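Local coordinates for protein gamma-glutamyl-gamma-aminobutyraldehyde dehydrogenase (Burkholderia cenocepacia, PDB 4LIH) that probably oxidises aldehydes such as gamma-glutamyl-gamma-aminobutyraldehyde to the corresponding acids, using NAD(P)+ as the electron acceptor, at residues 420-423 with 424-428. Residues are numbered along the deposited sequence; the frame is centred on the assembly and turned at random.
Sequences VDEA and VRIAN
Arg-425 reaches back over the preceding turn of its own helix to Asp-421 and Glu-422, a worked example of how a long side chain can lie along an alpha-helix instead of leaving it. The path described is one of two modelled conformers of an exposed side chain, so the contacts of its tip are provisional. Arg-425 CB lies 3.6 Å from the carbonyl oxygens of both Asp-421 and Glu-422. With CG anti to the carbonyl carbon (chi1 -71°), the chain starts back toward the earlier turn, and Arg-425 CG comes within 3.3 Å of Asp-421 O. CD runs past the same oxygen, and the bend at chi3 (-39°) then folds the guanidinium over the backbone. NE and CZ follow above Glu-422, whose CA lies under one face of the flat group, displaced toward its rim. At the tip Arg-425 NH1 passes Glu-422 N, whereas Arg-425 NH2 meets Glu-422 CB at 3.6 Å.

No salt bridge results in this conformer: Arg-425 NH2 and Glu-422 OE2 stay 5.4 Å apart. Each acid has a nearer partner. Asp-421 OD1 pairs with Arg-452, and Glu-422 OE1 accepts the backbone N-H of Asp-418. On the other flank, Ile-426 CD1 lies alongside Glu-422 CG at 3.9 Å. Beneath run regular i to i+4 bonds; the N-H of Ile-426 points almost straight at Glu-422 O (N-H...O 170°).

Away from the predicted active-site residue, helix 420-428 forms part of a beta-alpha-beta crossover linking parallel strands 411-417 and 435-439 of one mixed sheet in the aldehyde dehydrogenase fold. Ala-423 packs on Phe-417 and, with Ala-427, on Ile-282 of strand 280-283, while Val-420 and Val-424 meet Val-449 of helix 443-452. Arg-314 donates to the carbonyl oxygens of Ile-426 and Ala-427, tying the helix to the sheet it covers.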
loop_
_atom_site.group_PDB
_atom_site.type_symbol
_atom_site.label_atom_id
_atom_site.label_comp_id
_atom_site.label_asym_id
_atom_site.label_seq_id
_atom_site.Cartn_x
_atom_site.Cartn_y
_atom_site.Cartn_z
ATOM N N VAL A 420 -0.513 34.562 -13.757
ATOM C CA VAL A 420 -0.679 33.398 -12.919
ATOM C C VAL A 420 0.455 33.247 -11.917
ATOM O O VAL A 420 0.220 32.894 -10.760
ATOM C CB VAL A 420 -0.873 32.122 -13.777
ATOM C CG1 VAL A 420 0.342 31.850 -14.659
ATOM C CG2 VAL A 420 -1.225 30.916 -12.885
ATOM N N ASP A 421 1.689 33.527 -12.327
ATOM C CA ASP A 421 2.806 33.379 -11.380
ATOM C C ASP A 421 2.677 34.362 -10.212
ATOM O O ASP A 421 2.977 34.022 -9.074
ATOM C CB ASP A 421 4.141 33.544 -12.085
ATOM C CG ASP A 421 4.406 32.429 -13.074
ATOM O OD1 ASP A 421 4.013 31.268 -12.809
ATOM O OD2 ASP A 421 5.029 32.706 -14.118
ATOM N N GLU A 422 2.232 35.579 -10.507
ATOM C CA GLU A 422 1.892 36.562 -9.475
ATOM C C GLU A 422 0.819 35.996 -8.529
ATOM O O GLU A 422 0.912 36.179 -7.315
ATOM C CB GLU A 422 1.350 37.829 -10.139
ATOM C CG GLU A 422 0.848 38.889 -9.197
ATOM C CD GLU A 422 0.257 40.101 -9.903
ATOM O OE1 GLU A 422 -0.024 40.076 -11.119
ATOM O OE2 GLU A 422 0.059 41.107 -9.208
ATOM N N ALA A 423 -0.203 35.336 -9.082
ATOM C CA ALA A 423 -1.314 34.836 -8.227
ATOM C C ALA A 423 -0.765 33.767 -7.299
ATOM O O ALA A 423 -1.166 33.671 -6.114
ATOM C CB ALA A 423 -2.460 34.291 -9.046
ATOM N N VAL A 424 0.114 32.948 -7.841
ATOM C CA VAL A 424 0.731 31.893 -7.033
ATOM C C VAL A 424 1.589 32.497 -5.919
ATOM O O VAL A 424 1.516 32.048 -4.762
ATOM C CB VAL A 424 1.504 30.859 -7.870
ATOM C CG1 VAL A 424 2.330 29.943 -6.956
ATOM C CG2 VAL A 424 0.557 30.033 -8.726
ATOM N N ARG A 425 2.385 33.517 -6.257
ATOM C CA ARG A 425 3.214 34.196 -5.269
ATOM C C ARG A 425 2.355 34.797 -4.146
ATOM O O ARG A 425 2.647 34.595 -2.983
ATOM C CB ARG A 425 4.099 35.267 -5.927
ATOM C CG ARG A 425 5.222 34.686 -6.782
ATOM C CD ARG A 425 6.182 35.735 -7.309
ATOM N NE ARG A 425 5.510 36.964 -7.718
ATOM C CZ ARG A 425 5.344 37.350 -8.975
ATOM N NH1 ARG A 425 5.773 36.600 -9.968
ATOM N NH2 ARG A 425 4.740 38.489 -9.234
ATOM N N ILE A 426 1.272 35.485 -4.498
ATOM C CA ILE A 426 0.349 36.047 -3.491
ATOM C C ILE A 426 -0.302 34.919 -2.650
ATOM O O ILE A 426 -0.363 34.993 -1.423
ATOM C CB ILE A 426 -0.734 36.930 -4.173
ATOM C CG1 ILE A 426 -0.084 38.179 -4.816
ATOM C CG2 ILE A 426 -1.817 37.330 -3.171
ATOM C CD1 ILE A 426 -1.040 38.929 -5.733
ATOM N N ALA A 427 -0.748 33.861 -3.330
ATOM C CA ALA A 427 -1.404 32.742 -2.668
ATOM C C ALA A 427 -0.485 32.193 -1.587
ATOM O O ALA A 427 -0.920 32.046 -0.451
ATOM C CB ALA A 427 -1.753 31.660 -3.660
ATOM N N ASN A 428 0.786 31.981 -1.918
ATOM C CA ASN A 428 1.688 31.320 -0.973
ATOM C C ASN A 428 2.304 32.278 0.046
ATOM O O ASN A 428 3.032 31.837 0.919
ATOM C CB ASN A 428 2.821 30.621 -1.711
ATOM C CG ASN A 428 2.372 29.360 -2.419
ATOM O OD1 ASN A 428 1.442 28.687 -1.987
ATOM N ND2 ASN A 428 3.081 29.006 -3.491
#